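Local coordinates for uncharacterized protein (Sus scrofa, PDB 5BNF) that is porcine CD38, a member of the ADP-ribosyl cyclase family, modelled here as a single chain with five disulfide bridges, at residues A[56-59]-A[60-63]; A[137-140]-A[141-145]. All coordinates share one frame; numbering follows the deposited sequence.

Contact 1: residues A[56-59]-A[60-63]; sequences EDYD and LLMK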
loop_
_atom_site.group_PDB
_atom_site.type_symbol
_atom_site.label_atom_id
_atom_site.label_comp_id
_atom_site.label_asym_id
_atom_site.label_seq_id
_atom_site.Cartn_x
_atom_site.Cartn_y
_atom_site.Cartn_z
ATOM N N GLU A 56 5.880 11.493 9.879
ATOM C CA GLU A 56 6.587 11.353 11.148
ATOM C C GLU A 56 5.759 10.753 12.282
ATOM O O GLU A 56 6.289 10.007 13.104
ATOM C CB GLU A 56 7.119 12.717 11.597
ATOM C CG GLU A 56 8.234 13.307 10.731
ATOM C CD GLU A 56 7.831 13.523 9.284
ATOM O OE1 GLU A 56 6.641 13.794 9.019
ATOM O OE2 GLU A 56 8.714 13.438 8.408
ATOM N N ASP A 57 4.471 11.083 12.341
ATOM C CA ASP A 57 3.620 10.559 13.403
ATOM C C ASP A 57 3.613 9.039 13.418
ATOM O O ASP A 57 3.189 8.431 14.396
ATOM C CB ASP A 57 2.177 11.059 13.258
ATOM C CG ASP A 57 2.069 12.574 13.334
ATOM O OD1 ASP A 57 2.788 13.187 14.145
ATOM O OD2 ASP A 57 1.253 13.154 12.590
ATOM N N TYR A 58 4.082 8.426 12.336
ATOM C CA TYR A 58 4.107 6.971 12.256
ATOM C C TYR A 58 5.498 6.350 12.396
ATOM O O TYR A 58 5.656 5.142 12.216
ATOM C CB TYR A 58 3.488 6.502 10.939
ATOM C CG TYR A 58 1.983 6.631 10.850
ATOM C CD1 TYR A 58 1.148 5.934 11.715
ATOM C CD2 TYR A 58 1.394 7.404 9.851
ATOM C CE1 TYR A 58 -0.243 5.996 11.582
ATOM C CE2 TYR A 58 0.011 7.473 9.712
ATOM C CZ TYR A 58 -0.801 6.773 10.576
ATOM O OH TYR A 58 -2.171 6.869 10.436
ATOM N N ASP A 59 6.505 7.158 12.713
ATOM C CA ASP A 59 7.856 6.623 12.859
ATOM C C ASP A 59 7.850 5.387 13.752
ATOM O O ASP A 59 8.164 4.285 13.308
ATOM C CB ASP A 59 8.808 7.676 13.436
ATOM C CG ASP A 59 9.060 8.823 12.474
ATOM O OD1 ASP A 59 8.871 8.636 11.253
ATOM O OD2 ASP A 59 9.462 9.910 12.935
ATOM N N LEU A 60 7.471 5.578 15.008
ATOM C CA LEU A 60 7.414 4.487 15.966
ATOM C C LEU A 60 6.747 3.265 15.344
ATOM O O LEU A 60 7.279 2.159 15.399
ATOM C CB LEU A 60 6.629 4.937 17.202
ATOM C CG LEU A 60 6.570 4.073 18.473
ATOM C CD1 LEU A 60 6.030 2.703 18.159
ATOM C CD2 LEU A 60 7.953 3.943 19.078
ATOM N N LEU A 61 5.576 3.468 14.753
ATOM C CA LEU A 61 4.840 2.369 14.144
ATOM C C LEU A 61 5.579 1.694 12.986
ATOM O O LEU A 61 5.552 0.474 12.864
ATOM C CB LEU A 61 3.471 2.853 13.669
ATOM C CG LEU A 61 2.564 1.772 13.085
ATOM C CD1 LEU A 61 2.332 0.675 14.105
ATOM C CD2 LEU A 61 1.255 2.397 12.669
ATOM N N MET A 62 6.234 2.477 12.136
ATOM C CA MET A 62 6.959 1.911 11.005
ATOM C C MET A 62 8.209 1.179 11.468
ATOM O O MET A 62 8.718 0.297 10.779
ATOM C CB MET A 62 7.330 3.012 10.008
ATOM C CG MET A 62 6.115 3.684 9.410
ATOM S SD MET A 62 4.991 2.469 8.697
ATOM C CE MET A 62 4.917 3.007 7.030
ATOM N N LYS A 63 8.691 1.551 12.649
ATOM C CA LYS A 63 9.878 0.946 13.231
ATOM C C LYS A 63 9.519 -0.400 13.856
ATOM O O LYS A 63 10.213 -1.389 13.655
ATOM C CB LYS A 63 10.461 1.886 14.289
ATOM C CG LYS A 63 11.831 1.500 14.811
ATOM C CD LYS A 63 12.335 2.534 15.805
ATOM C CE LYS A 63 13.817 2.348 16.106
ATOM N NZ LYS A 63 14.266 3.240 17.217
HETATM O O HOH W 1 4.264 6.069 15.521
#
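L61 packs against Y58 one turn back, while L60 before it turns its end away from residues 56-59 and touches A40 of helix 34-45. The CG of L61 stands opposite the backbone N (chi1 -176°), and the leucine runs side by side with Y58, both pointing the same way. The branch that touches is CD2, 3.7 Å from Y58 CD1, with Y58 CE1 the next ring atom along; the methyl comes at the ring obliquely. On the backbone, L61 N gives its hydrogen to a water at 3.0 Å, and that water in turn donates to D57 O at 2.8 Å, so a solvent molecule spans the step from the 3-10 turn to the helix. M62 N then closes the first helical turn by bonding to Y58 O at 2.7 Å. M62 CG lies alongside the same carbonyl, 3.2 Å from Y58 O, and more loosely 4.1 Å from Y58 CB; bends at chi2 and chi3 carry the end of the side chain away from 56-59, toward L142 and L143 of helix 135-149. K63 N follows with a bond to D59 O at 2.9 Å, while the extended lysine chain leads away. The phenol of Y58 is held from outside: its OH is hydrogen-bonded with F135 O and W111 NE1, and its ring meets F139 edge-to-face. L61 also rests on I37 and F41 of helix 34-45. Taken together, this is a helix N-terminus: a 3-10 turn ends at Y58, the N-cap residue, and runs directly into the short helix 59-64 within the helical part of an ADP-ribosyl cyclase fold.

Contact 2: residues A[137-140]-A[141-145]; sequences SVFW and NLLSK
F139 and L143 both swing CG opposite their backbone N (chi1 172° and -158°), whereas W140 sets its CG opposite the carbonyl carbon (chi1 -70°); these choices gather the two rings and the leucine on one flank of the alpha-helix 135-149. L143 uses a single methyl for both aromatics: its CD2 is 3.8 Å from F139 CZ and 4.0 Å from W140 CZ3, meeting each ring obliquely and lying alongside both side chains. The neighbouring rings also touch, for F139 CE2 sits 3.8 Å above the plane of the W140 indole, over its centre, while W140 CD1 lies in the plane of the F139 ring at its edge. L102 and A106 of helix 101-106 pack against this group, and W111 meets the F139 ring edge-to-face.

The backbone keeps regular i to i+4 spacing. N141 N bonds to S137 O, L142 N to V138 O, and L143 N to F139 O. N141 CB also comes close to the S137 carbonyl. Next along the helix, the carbonyl of W140 is gripped twice by S144. S144 N donates to W140 O at 3.1 Å, and the hydroxyl, turned back toward the preceding turn, donates as well. These two donors approach from opposite faces of the carbonyl plane, with S144 OG 3.0 Å from W140 O.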
loop_
_atom_site.group_PDB
_atom_site.type_symbol
_atom_site.label_atom_id
_atom_site.label_comp_id
_atom_site.label_asym_id
_atom_site.label_seq_id
_atom_site.Cartn_x
_atom_site.Cartn_y
_atom_site.Cartn_z
ATOM N N SER A 137 -4.803 8.169 4.753
ATOM C CA SER A 137 -4.037 8.369 3.542
ATOM C C SER A 137 -2.543 8.462 3.813
ATOM O O SER A 137 -1.737 7.869 3.098
ATOM C CB SER A 137 -4.521 9.621 2.825
ATOM O OG SER A 137 -5.880 9.471 2.466
ATOM N N VAL A 138 -2.160 9.203 4.843
ATOM C CA VAL A 138 -0.748 9.335 5.141
ATOM C C VAL A 138 -0.161 7.977 5.457
ATOM O O VAL A 138 0.937 7.643 5.021
ATOM C CB VAL A 138 -0.511 10.286 6.301
ATOM C CG1 VAL A 138 0.903 10.133 6.825
ATOM C CG2 VAL A 138 -0.743 11.721 5.816
ATOM N N PHE A 139 -0.908 7.192 6.211
ATOM C CA PHE A 139 -0.472 5.862 6.557
ATOM C C PHE A 139 -0.186 5.077 5.276
ATOM O O PHE A 139 0.957 4.725 4.985
ATOM C CB PHE A 139 -1.555 5.147 7.346
ATOM C CG PHE A 139 -1.258 3.704 7.571
ATOM C CD1 PHE A 139 -0.303 3.322 8.493
ATOM C CD2 PHE A 139 -1.900 2.724 6.827
ATOM C CE1 PHE A 139 0.016 1.973 8.668
ATOM C CE2 PHE A 139 -1.587 1.377 6.997
ATOM C CZ PHE A 139 -0.630 1.003 7.917
ATOM N N TRP A 140 -1.238 4.818 4.512
ATOM C CA TRP A 140 -1.107 4.064 3.277
ATOM C C TRP A 140 -0.074 4.632 2.315
ATOM O O TRP A 140 0.612 3.884 1.625
ATOM C CB TRP A 140 -2.469 3.947 2.601
ATOM C CG TRP A 140 -3.392 3.045 3.351
ATOM C CD1 TRP A 140 -4.513 3.403 4.034
ATOM C CD2 TRP A 140 -3.265 1.632 3.503
ATOM N NE1 TRP A 140 -5.097 2.300 4.603
ATOM C CE2 TRP A 140 -4.350 1.196 4.291
ATOM C CE3 TRP A 140 -2.339 0.686 3.047
ATOM C CZ2 TRP A 140 -4.537 -0.143 4.636
ATOM C CZ3 TRP A 140 -2.525 -0.646 3.389
ATOM C CH2 TRP A 140 -3.616 -1.048 4.175
ATOM N N ASN A 141 0.043 5.954 2.279
ATOM C CA ASN A 141 1.008 6.609 1.410
ATOM C C ASN A 141 2.422 6.268 1.846
ATOM O O ASN A 141 3.290 6.010 1.016
ATOM C CB ASN A 141 0.823 8.116 1.464
ATOM C CG ASN A 141 0.705 8.728 0.100
ATOM O OD1 ASN A 141 1.667 8.760 -0.670
ATOM N ND2 ASN A 141 -0.489 9.217 -0.220
ATOM N N LEU A 142 2.646 6.264 3.156
ATOM C CA LEU A 142 3.956 5.951 3.711
ATOM C C LEU A 142 4.294 4.456 3.589
ATOM O O LEU A 142 5.422 4.089 3.266
ATOM C CB LEU A 142 4.008 6.372 5.180
ATOM C CG LEU A 142 5.261 5.995 5.968
ATOM C CD1 LEU A 142 6.510 6.531 5.256
ATOM C CD2 LEU A 142 5.151 6.550 7.380
ATOM N N LEU A 143 3.313 3.601 3.848
ATOM C CA LEU A 143 3.514 2.164 3.772
ATOM C C LEU A 143 3.963 1.791 2.364
ATOM O O LEU A 143 4.908 1.025 2.176
ATOM C CB LEU A 143 2.213 1.430 4.107
ATOM C CG LEU A 143 2.442 -0.011 4.559
ATOM C CD1 LEU A 143 3.433 -0.003 5.718
ATOM C CD2 LEU A 143 1.123 -0.663 4.974
ATOM N N SER A 144 3.280 2.358 1.376
ATOM C CA SER A 144 3.594 2.101 -0.017
ATOM C C SER A 144 5.000 2.564 -0.337
ATOM O O SER A 144 5.773 1.841 -0.965
ATOM C CB SER A 144 2.587 2.812 -0.913
ATOM O OG SER A 144 1.302 2.234 -0.766
ATOM N N LYS A 145 5.340 3.768 0.109
ATOM C CA LYS A 145 6.668 4.306 -0.132
ATOM C C LYS A 145 7.733 3.372 0.429
ATOM O O LYS A 145 8.702 3.056 -0.251
ATOM C CB LYS A 145 6.816 5.684 0.507
ATOM C CG LYS A 145 8.206 6.265 0.355
ATOM C CD LYS A 145 8.159 7.611 -0.341
ATOM C CE LYS A 145 8.859 8.673 0.491
ATOM N NZ LYS A 145 8.186 8.897 1.803
#

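Coming from the N terminus, the chain leaves helix 34-45 and reaches contact 1, where the 3-10 turn passes into helix 59-64. It then runs through strand 75-77 and helix 101-106 before entering helix 135-149, which carries contact 2. Each contact joins consecutive residues, so neither closes a long loop; they stand in series, without nesting or crossing. In space their centres are about 11 Å apart, and helix 59-64 and the turn before it touch helix 135-149: M62 CE packs 3.6 Å from L143 CD1, and Y58 CE2 lies 3.6 Å from F139 CA. Helix 59-64 is thus packed between helices 34-45 and 135-149, with helix 101-106 touching both contacts.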